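Local coordinates for protein alpha-glucosidase ([Eubacterium] rectale, PDB 6PNR) that probably hydrolyses alpha-glycosidic bonds of sulfoquinovose-containing glycosides as a family 31 glycoside hydrolase, a sulfoquinovosidase, at residues Thr281-Arg286 with Gly492-Leu497; Thr522-Arg527 with Asn531-Asp536; Glu9-Leu12 with Lys17-Leu20. All blocks are in the same frame, centred on the assembly; numbering follows the deposited sequence.

Contact 1. Residues Thr281-Arg286 with Gly492-Leu497; sequences TSFGKR and GGYTSL. With 9VH ([(3~{S},4~{R},5~{R})-4,5-bis(oxidanyl)piperidin-3-yl]methanesulfonic acid), chain C.
Phe283 and Tyr494 both set CG anti to the backbone N (chi1 -180° and 176°), and these torsions swing their rings across the gap, where CE2 of Phe283 lies 3.6 Å from OH of Tyr494. The hydroxyl comes at the edge of the Phe283 ring, near its plane. Across the ring from the hydroxyl, CD2 of Leu497 packs 4.0 Å from CD1 of Phe283, a branched aliphatic end suited to a flat hydrocarbon neighbour. Tyr494 has two roles: one ring face carries C5 of the inhibitor's piperidine ring, offset toward the rim, while OH holds a water 2.6 Å away. The same water lies within hydrogen-bonding distance of Lys285 O and sulfonate O1. Arg286, bent at chi3 (60°), turns its guanidinium edge to the sulfonate: NH2 donates almost straight to O2 at 2.9 Å, and NE donates to O1 at 3.2 Å. A planar cation with several N-H groups suits an anion with several oxygens, as expected of a pocket for sulfoquinovose. NH1 of Arg286 is held by Phe352 O. Phe283 sits in the turn between the paired strands 278-280 and 285-287 and brings that hairpin against the loop between strand 490-491 and helix 504-514.

Contact 2. Residues Thr522-Arg527 with Asn531-Asp536; sequences THEGNR and NFQYYD. With 9VH ([(3~{S},4~{R},5~{R})-4,5-bis(oxidanyl)piperidin-3-yl]methanesulfonic acid), chain C; SO4 (sulfate ion), chain E.
Glu524 and Gln533, with CA atoms 6.6 Å apart, lie midway along two irregular runs whose end-to-end directions differ by 138°; residues 534-536 form a short 3-10 turn. Side-chain amides of 531-536 bond to backbone carbonyls of 522-527. Gln533, bent at chi2 (-65°), donates from NE2 to Glu524 O at 3.0 Å, in the carbonyl plane and on a lone pair. Asn531 ND2 reaches Arg527 O at 2.9 Å, tilted from that carbonyl plane, while its OD1 accepts from Arg502 N. Amides suit both places, since each can donate to a carbonyl and accept elsewhere. Tyr535 donates from OH to Glu524 OE2 at 2.5 Å, meeting the carboxylate from above its plane, and CB of Gln533 lies over one face of the tyrosine ring. Thr522 OG1, bonded to Gly245 N, packs near CE2 of Tyr534. On the ligand side, NE2 of His523 donates to O5 of the inhibitor and shares a hydrogen bond with its O4, both at 3.0 Å. At the other end of the segment, Arg527 NH1 donates to a sulfate ion, probably from the crystallisation liquor, and its NE to Phe283 O. The buried carboxylate of Glu524 has a salt bridge to Arg252 and a bond from Gln247; with Tyr535 as a further donor, this setting would favour its ionised form and is consistent with a fixed position for the residue that follows His523.

Contact 3. Residues Glu9-Leu12 with Lys17-Leu20; sequences EFQL and KRIL
Leu12 and Leu20 form an antiparallel, hydrogen-bonded pair with CA atoms 4.8 Å apart, in the beta hairpin of strands 10-14 and 17-22, and a classic beta bulge places both Ile19 and Leu20 opposite Leu12. Leu12 O therefore takes two donors, Ile19 N at 2.8 Å and Leu20 N at 3.2 Å, while Leu12 N returns a bond to Leu20 O. The short segments diverge strongly from a flat antiparallel arrangement, their directions being 120° apart. Leu12 and Leu20 run alongside each other in the same direction, with CB to CB at 3.7 Å; Leu12 CD2 also meets Ile19 CD1 at 3.9 Å. Branched aliphatic residues suit this buried side, where all three pack on Ile211 of strand 208-213, so the hairpin rests on the neighbouring eight-stranded sheet. Phe10, with CG anti to the backbone N (chi1 163°), turns a ring edge to Leu20 CD1. The polar, long-chained Gln11 and Arg18 suit the more exposed side. Their amide and guanidinium planes are nearly parallel, 12° apart, yet the amide oxygen Gln11 OE1 touches a methylene, Arg18 CD, at 3.2 Å, and not the guanidinium nitrogens.

How the contacts relate
From the N terminus, contact 3 comes first, closing a tight hairpin within the small three-stranded sheet. Contact 1 then closes a loop of 205 intervening residues, drawing the hairpin of strands 278-280 and 285-287 to the loop after strand 490-491, and contact 2 follows with a turn of only three residues between its segments. The three run in series, without nesting or crossing. Contacts 1 and 2 belong to the TIM-barrel domain of family 31 and share the inhibitor; Asn526 joins them, with OD1 2.8 Å from Ser496 N and O 2.8 Å from Lys285 N. Contact 3 lies on the opposite side of the chain's centre, its nearest atoms about 39 Å from contact 1.

Contact 1. Residues Thr281-Arg286 with Gly492-Leu497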
loop_
_atom_site.group_PDB
_atom_site.type_symbol
_atom_site.label_atom_id
_atom_site.label_comp_id
_atom_site.label_asym_id
_atom_site.label_seq_id
_atom_site.Cartn_x
_atom_site.Cartn_y
_atom_site.Cartn_z
ATOM N N THR A 281 22.811 -15.712 12.240
ATOM C CA THR A 281 22.314 -14.350 12.398
ATOM C C THR A 281 20.962 -14.406 13.097
ATOM O O THR A 281 20.449 -15.483 13.410
ATOM C CB THR A 281 22.166 -13.610 11.059
ATOM O OG1 THR A 281 21.008 -14.103 10.364
ATOM C CG2 THR A 281 23.419 -13.767 10.174
ATOM N N SER A 282 20.362 -13.232 13.319
ATOM C CA SER A 282 19.019 -13.224 13.887
ATOM C C SER A 282 17.989 -13.872 12.958
ATOM O O SER A 282 16.945 -14.313 13.441
ATOM C CB SER A 282 18.598 -11.797 14.232
ATOM O OG SER A 282 18.403 -11.027 13.056
ATOM N N PHE A 283 18.265 -13.964 11.647
ATOM C CA PHE A 283 17.359 -14.666 10.734
ATOM C C PHE A 283 17.374 -16.171 10.989
ATOM O O PHE A 283 16.322 -16.825 10.946
ATOM C CB PHE A 283 17.737 -14.344 9.280
ATOM C CG PHE A 283 16.857 -15.010 8.226
ATOM C CD1 PHE A 283 15.531 -14.635 8.063
ATOM C CD2 PHE A 283 17.390 -15.957 7.350
ATOM C CE1 PHE A 283 14.748 -15.227 7.077
ATOM C CE2 PHE A 283 16.613 -16.553 6.362
ATOM C CZ PHE A 283 15.290 -16.187 6.226
ATOM N N GLY A 284 18.542 -16.732 11.274
ATOM C CA GLY A 284 18.692 -18.140 11.617
ATOM C C GLY A 284 20.081 -18.631 11.237
ATOM O O GLY A 284 21.036 -17.861 11.232
ATOM N N LYS A 285 20.167 -19.924 10.909
ATOM C CA LYS A 285 21.444 -20.543 10.563
ATOM C C LYS A 285 21.679 -20.340 9.066
ATOM O O LYS A 285 21.041 -20.984 8.228
ATOM C CB LYS A 285 21.449 -22.015 10.962
ATOM C CG LYS A 285 22.830 -22.675 10.886
ATOM C CD LYS A 285 22.789 -24.123 11.362
ATOM C CE LYS A 285 22.590 -24.236 12.885
ATOM N NZ LYS A 285 21.796 -25.464 13.250
ATOM N N ARG A 286 22.560 -19.401 8.722
ATOM C CA ARG A 286 22.887 -19.146 7.330
ATOM C C ARG A 286 24.280 -19.712 7.026
ATOM O O ARG A 286 24.786 -20.586 7.752
ATOM C CB ARG A 286 22.758 -17.640 7.055
ATOM C CG ARG A 286 21.442 -17.051 7.584
ATOM C CD ARG A 286 21.200 -15.618 7.099
ATOM N NE ARG A 286 21.125 -15.551 5.649
ATOM C CZ ARG A 286 20.843 -14.457 4.954
ATOM N NH1 ARG A 286 20.593 -13.316 5.580
ATOM N NH2 ARG A 286 20.801 -14.507 3.626
ATOM N N GLY A 492 8.852 -29.388 2.382
ATOM C CA GLY A 492 8.615 -28.817 3.695
ATOM C C GLY A 492 8.781 -27.321 3.791
ATOM O O GLY A 492 8.555 -26.761 4.876
ATOM N N GLY A 493 9.181 -26.650 2.709
ATOM C CA GLY A 493 9.324 -25.207 2.738
ATOM C C GLY A 493 10.638 -24.793 3.373
ATOM O O GLY A 493 11.472 -25.617 3.768
ATOM N N TYR A 494 10.813 -23.480 3.485
ATOM C CA TYR A 494 12.067 -22.932 3.980
ATOM C C TYR A 494 11.856 -21.979 5.153
ATOM O O TYR A 494 12.464 -22.176 6.205
ATOM C CB TYR A 494 12.835 -22.207 2.870
ATOM C CG TYR A 494 14.102 -21.538 3.391
ATOM C CD1 TYR A 494 15.265 -22.280 3.609
ATOM C CD2 TYR A 494 14.130 -20.169 3.668
ATOM C CE1 TYR A 494 16.422 -21.674 4.090
ATOM C CE2 TYR A 494 15.286 -19.548 4.134
ATOM C CZ TYR A 494 16.425 -20.313 4.358
ATOM O OH TYR A 494 17.564 -19.712 4.841
ATOM N N THR A 495 11.016 -20.953 5.000
ATOM C CA THR A 495 11.076 -19.773 5.873
ATOM C C THR A 495 10.275 -19.986 7.156
ATOM O O THR A 495 9.050 -20.141 7.111
ATOM C CB THR A 495 10.548 -18.532 5.154
ATOM O OG1 THR A 495 11.145 -18.424 3.851
ATOM C CG2 THR A 495 10.867 -17.254 5.991
ATOM N N SER A 496 10.957 -19.965 8.294
ATOM C CA SER A 496 10.311 -19.996 9.601
ATOM C C SER A 496 10.600 -18.677 10.301
ATOM O O SER A 496 11.762 -18.364 10.584
ATOM C CB SER A 496 10.789 -21.178 10.444
ATOM O OG SER A 496 10.253 -21.116 11.771
ATOM N N LEU A 497 9.542 -17.904 10.547
ATOM C CA LEU A 497 9.593 -16.630 11.246
ATOM C C LEU A 497 8.262 -16.411 11.959
ATOM O O LEU A 497 7.244 -16.995 11.590
ATOM C CB LEU A 497 9.844 -15.466 10.275
ATOM C CG LEU A 497 11.127 -15.396 9.454
ATOM C CD1 LEU A 497 11.047 -14.234 8.466
ATOM C CD2 LEU A 497 12.319 -15.229 10.359
HETATM O O1 9VH C . 21.057 -18.533 4.552
HETATM S S1 9VH C . 21.789 -18.373 3.308
HETATM O O2 9VH C . 21.404 -17.146 2.655
HETATM O O3 9VH C . 23.209 -18.526 3.513
HETATM C C1 9VH C . 21.255 -19.725 2.296
HETATM C C2 9VH C . 19.774 -19.679 1.900
HETATM C C3 9VH C . 19.605 -18.611 0.830
HETATM N N1 9VH C . 18.341 -18.589 0.095
HETATM C C4 9VH C . 17.981 -19.905 -0.433
HETATM C C5 9VH C . 17.944 -20.926 0.693
HETATM O O4 9VH C . 17.582 -22.188 0.136
HETATM C C6 9VH C . 19.311 -21.029 1.354
HETATM O O5 9VH C . 19.287 -21.995 2.402
HETATM O O HOH W 1 19.709 -20.979 5.600
#

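Contact 2. Residues Thr522-Arg527 with Asn531-Asp536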
loop_
_atom_site.group_PDB
_atom_site.type_symbol
_atom_site.label_atom_id
_atom_site.label_comp_id
_atom_site.label_asym_id
_atom_site.label_seq_id
_atom_site.Cartn_x
_atom_site.Cartn_y
_atom_site.Cartn_z
ATOM N N THR A 522 15.066 -32.260 0.194
ATOM C CA THR A 522 14.626 -31.701 1.466
ATOM C C THR A 522 15.492 -30.491 1.818
ATOM O O THR A 522 16.471 -30.165 1.141
ATOM C CB THR A 522 14.673 -32.749 2.598
ATOM O OG1 THR A 522 16.035 -33.065 2.918
ATOM C CG2 THR A 522 13.920 -34.021 2.222
ATOM N N HIS A 523 15.134 -29.813 2.904
ATOM C CA HIS A 523 15.866 -28.617 3.308
ATOM C C HIS A 523 15.636 -28.426 4.795
ATOM O O HIS A 523 14.492 -28.504 5.250
ATOM C CB HIS A 523 15.373 -27.394 2.507
ATOM C CG HIS A 523 16.290 -26.209 2.540
ATOM N ND1 HIS A 523 17.093 -25.909 3.621
ATOM C CD2 HIS A 523 16.503 -25.226 1.628
ATOM C CE1 HIS A 523 17.776 -24.804 3.368
ATOM N NE2 HIS A 523 17.436 -24.368 2.165
ATOM N N GLU A 524 16.707 -28.190 5.554
ATOM C CA GLU A 524 16.509 -27.950 6.983
ATOM C C GLU A 524 15.807 -26.616 7.253
ATOM O O GLU A 524 15.205 -26.452 8.323
ATOM C CB GLU A 524 17.854 -28.029 7.732
ATOM C CG GLU A 524 18.369 -29.464 7.879
ATOM C CD GLU A 524 19.634 -29.587 8.717
ATOM O OE1 GLU A 524 20.236 -28.550 9.044
ATOM O OE2 GLU A 524 20.022 -30.737 9.052
ATOM N N GLY A 525 15.834 -25.674 6.300
ATOM C CA GLY A 525 15.236 -24.372 6.531
ATOM C C GLY A 525 16.165 -23.443 7.298
ATOM O O GLY A 525 17.293 -23.786 7.640
ATOM N N ASN A 526 15.674 -22.223 7.562
ATOM C CA ASN A 526 16.515 -21.198 8.182
ATOM C C ASN A 526 16.680 -21.377 9.685
ATOM O O ASN A 526 17.580 -20.762 10.269
ATOM C CB ASN A 526 15.952 -19.795 7.918
ATOM C CG ASN A 526 14.579 -19.589 8.541
ATOM O OD1 ASN A 526 13.688 -20.417 8.373
ATOM N ND2 ASN A 526 14.412 -18.487 9.290
ATOM N N ARG A 527 15.843 -22.187 10.333
ATOM C CA ARG A 527 15.895 -22.367 11.789
ATOM C C ARG A 527 15.721 -23.845 12.102
ATOM O O ARG A 527 14.701 -24.271 12.661
ATOM C CB ARG A 527 14.842 -21.495 12.474
ATOM C CG ARG A 527 15.158 -20.016 12.330
ATOM C CD ARG A 527 14.100 -19.129 12.955
ATOM N NE ARG A 527 14.523 -17.735 12.935
ATOM C CZ ARG A 527 13.806 -16.728 13.419
ATOM N NH1 ARG A 527 12.613 -16.963 13.962
ATOM N NH2 ARG A 527 14.288 -15.491 13.367
ATOM N N ASN A 531 12.346 -26.399 13.979
ATOM C CA ASN A 531 11.417 -26.800 12.931
ATOM C C ASN A 531 11.507 -28.302 12.724
ATOM O O ASN A 531 12.578 -28.891 12.863
ATOM C CB ASN A 531 11.714 -26.090 11.615
ATOM C CG ASN A 531 11.173 -24.696 11.595
ATOM O OD1 ASN A 531 10.069 -24.471 11.104
ATOM N ND2 ASN A 531 11.917 -23.751 12.170
ATOM N N PHE A 532 10.371 -28.909 12.396
ATOM C CA PHE A 532 10.339 -30.338 12.119
ATOM C C PHE A 532 11.336 -30.690 11.024
ATOM O O PHE A 532 11.413 -30.006 9.999
ATOM C CB PHE A 532 8.936 -30.762 11.690
ATOM C CG PHE A 532 8.828 -32.215 11.328
ATOM C CD1 PHE A 532 8.617 -33.166 12.307
ATOM C CD2 PHE A 532 8.939 -32.627 10.014
ATOM C CE1 PHE A 532 8.502 -34.497 11.987
ATOM C CE2 PHE A 532 8.839 -33.973 9.668
ATOM C CZ PHE A 532 8.617 -34.913 10.660
ATOM N N GLN A 533 12.112 -31.748 11.256
ATOM C CA GLN A 533 12.941 -32.380 10.232
ATOM C C GLN A 533 12.521 -33.833 10.090
ATOM O O GLN A 533 12.176 -34.476 11.082
ATOM C CB GLN A 533 14.432 -32.317 10.595
ATOM C CG GLN A 533 14.903 -30.951 11.071
ATOM C CD GLN A 533 14.819 -29.894 9.975
ATOM O OE1 GLN A 533 14.675 -30.218 8.785
ATOM N NE2 GLN A 533 14.899 -28.626 10.369
ATOM N N TYR A 534 12.547 -34.355 8.856
ATOM C CA TYR A 534 12.101 -35.723 8.629
ATOM C C TYR A 534 12.809 -36.719 9.536
ATOM O O TYR A 534 12.204 -37.718 9.950
ATOM C CB TYR A 534 12.309 -36.125 7.158
ATOM C CG TYR A 534 13.750 -36.441 6.757
ATOM C CD1 TYR A 534 14.285 -37.710 6.938
ATOM C CD2 TYR A 534 14.560 -35.468 6.171
ATOM C CE1 TYR A 534 15.602 -38.004 6.576
ATOM C CE2 TYR A 534 15.868 -35.746 5.801
ATOM C CZ TYR A 534 16.379 -37.028 5.999
ATOM O OH TYR A 534 17.666 -37.322 5.648
ATOM N N TYR A 535 14.081 -36.477 9.847
ATOM C CA TYR A 535 14.851 -37.398 10.675
ATOM C C TYR A 535 14.538 -37.267 12.162
ATOM O O TYR A 535 15.171 -37.953 12.971
ATOM C CB TYR A 535 16.347 -37.202 10.429
ATOM C CG TYR A 535 16.849 -35.768 10.465
ATOM C CD1 TYR A 535 17.057 -35.111 11.673
ATOM C CD2 TYR A 535 17.164 -35.094 9.294
ATOM C CE1 TYR A 535 17.528 -33.803 11.712
ATOM C CE2 TYR A 535 17.630 -33.786 9.319
ATOM C CZ TYR A 535 17.829 -33.152 10.521
ATOM O OH TYR A 535 18.303 -31.858 10.535
ATOM N N ASP A 536 13.585 -36.411 12.535
ATOM C CA ASP A 536 13.136 -36.294 13.916
ATOM C C ASP A 536 12.181 -37.406 14.318
ATOM O O ASP A 536 11.968 -37.608 15.514
ATOM C CB ASP A 536 12.401 -34.970 14.152
ATOM C CG ASP A 536 13.320 -33.749 14.156
ATOM O OD1 ASP A 536 14.560 -33.896 14.220
ATOM O OD2 ASP A 536 12.770 -32.626 14.085
HETATM O O1 9VH C . 21.057 -18.533 4.552
HETATM S S1 9VH C . 21.789 -18.373 3.308
HETATM O O2 9VH C . 21.404 -17.146 2.655
HETATM O O3 9VH C . 23.209 -18.526 3.513
HETATM C C1 9VH C . 21.255 -19.725 2.296
HETATM C C2 9VH C . 19.774 -19.679 1.900
HETATM C C3 9VH C . 19.605 -18.611 0.830
HETATM N N1 9VH C . 18.341 -18.589 0.095
HETATM C C4 9VH C . 17.981 -19.905 -0.433
HETATM C C5 9VH C . 17.944 -20.926 0.693
HETATM O O4 9VH C . 17.582 -22.188 0.136
HETATM C C6 9VH C . 19.311 -21.029 1.354
HETATM O O5 9VH C . 19.287 -21.995 2.402
HETATM S S SO4 E . 10.544 -14.501 15.767
HETATM O O1 SO4 E . 10.712 -14.640 14.321
HETATM O O2 SO4 E . 10.723 -13.092 16.115
HETATM O O3 SO4 E . 9.201 -14.960 16.127
HETATM O O4 SO4 E . 11.515 -15.323 16.482
#

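Contact 3. Residues Glu9-Leu12 with Lys17-Leu20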
loop_
_atom_site.group_PDB
_atom_site.type_symbol
_atom_site.label_atom_id
_atom_site.label_comp_id
_atom_site.label_asym_id
_atom_site.label_seq_id
_atom_site.Cartn_x
_atom_site.Cartn_y
_atom_site.Cartn_z
ATOM N N GLU A 9 -4.000 3.666 -40.168
ATOM C CA GLU A 9 -4.374 2.535 -39.335
ATOM C C GLU A 9 -3.504 1.322 -39.626
ATOM O O GLU A 9 -3.324 0.941 -40.785
ATOM C CB GLU A 9 -5.854 2.189 -39.539
ATOM C CG GLU A 9 -6.359 1.066 -38.650
ATOM C CD GLU A 9 -7.873 0.922 -38.686
ATOM O OE1 GLU A 9 -8.538 1.739 -39.365
ATOM O OE2 GLU A 9 -8.395 -0.009 -38.029
ATOM N N PHE A 10 -2.956 0.719 -38.576
ATOM C CA PHE A 10 -2.205 -0.522 -38.659
ATOM C C PHE A 10 -2.950 -1.599 -37.883
ATOM O O PHE A 10 -3.550 -1.318 -36.840
ATOM C CB PHE A 10 -0.783 -0.340 -38.107
ATOM C CG PHE A 10 -0.095 -1.629 -37.778
ATOM C CD1 PHE A 10 0.482 -2.393 -38.772
ATOM C CD2 PHE A 10 -0.029 -2.080 -36.470
ATOM C CE1 PHE A 10 1.111 -3.588 -38.472
ATOM C CE2 PHE A 10 0.596 -3.271 -36.164
ATOM C CZ PHE A 10 1.167 -4.027 -37.169
ATOM N N GLN A 11 -2.923 -2.827 -38.396
ATOM C CA GLN A 11 -3.608 -3.938 -37.752
ATOM C C GLN A 11 -2.810 -5.218 -37.949
ATOM O O GLN A 11 -2.182 -5.420 -38.995
ATOM C CB GLN A 11 -5.025 -4.140 -38.303
ATOM C CG GLN A 11 -6.034 -3.075 -37.908
ATOM C CD GLN A 11 -7.416 -3.356 -38.474
ATOM O OE1 GLN A 11 -8.408 -3.386 -37.740
ATOM N NE2 GLN A 11 -7.488 -3.563 -39.788
ATOM N N LEU A 12 -2.862 -6.091 -36.941
ATOM C CA LEU A 12 -2.242 -7.406 -37.015
ATOM C C LEU A 12 -3.223 -8.440 -36.487
ATOM O O LEU A 12 -3.778 -8.269 -35.396
ATOM C CB LEU A 12 -0.936 -7.461 -36.210
ATOM C CG LEU A 12 -0.269 -8.839 -36.128
ATOM C CD1 LEU A 12 0.121 -9.325 -37.517
ATOM C CD2 LEU A 12 0.946 -8.827 -35.193
ATOM N N LYS A 17 -8.608 -13.153 -35.464
ATOM C CA LYS A 17 -8.639 -12.367 -34.236
ATOM C C LYS A 17 -7.603 -11.255 -34.341
ATOM O O LYS A 17 -6.420 -11.524 -34.564
ATOM C CB LYS A 17 -8.374 -13.251 -33.017
ATOM C CG LYS A 17 -9.182 -12.890 -31.782
ATOM C CD LYS A 17 -9.733 -14.154 -31.131
ATOM C CE LYS A 17 -10.569 -13.843 -29.900
ATOM N NZ LYS A 17 -11.245 -15.068 -29.370
ATOM N N ARG A 18 -8.050 -10.014 -34.187
ATOM C CA ARG A 18 -7.157 -8.863 -34.226
ATOM C C ARG A 18 -6.396 -8.776 -32.905
ATOM O O ARG A 18 -7.012 -8.691 -31.838
ATOM C CB ARG A 18 -7.959 -7.588 -34.481
ATOM C CG ARG A 18 -7.122 -6.364 -34.821
ATOM C CD ARG A 18 -7.982 -5.124 -35.055
ATOM N NE ARG A 18 -8.872 -4.839 -33.929
ATOM C CZ ARG A 18 -10.182 -5.070 -33.935
ATOM N NH1 ARG A 18 -10.757 -5.584 -35.015
ATOM N NH2 ARG A 18 -10.917 -4.786 -32.865
ATOM N N ILE A 19 -5.065 -8.805 -32.963
ATOM C CA ILE A 19 -4.263 -8.688 -31.749
ATOM C C ILE A 19 -3.538 -7.349 -31.633
ATOM O O ILE A 19 -3.165 -6.967 -30.512
ATOM C CB ILE A 19 -3.257 -9.849 -31.609
ATOM C CG1 ILE A 19 -2.212 -9.805 -32.712
ATOM C CG2 ILE A 19 -3.965 -11.195 -31.590
ATOM C CD1 ILE A 19 -1.027 -10.711 -32.426
ATOM N N LEU A 20 -3.319 -6.629 -32.729
ATOM C CA LEU A 20 -2.701 -5.311 -32.675
ATOM C C LEU A 20 -3.531 -4.324 -33.475
ATOM O O LEU A 20 -4.068 -4.666 -34.533
ATOM C CB LEU A 20 -1.265 -5.310 -33.228
ATOM C CG LEU A 20 -0.170 -6.026 -32.435
ATOM C CD1 LEU A 20 1.190 -5.735 -33.043
ATOM C CD2 LEU A 20 -0.193 -5.609 -30.959
#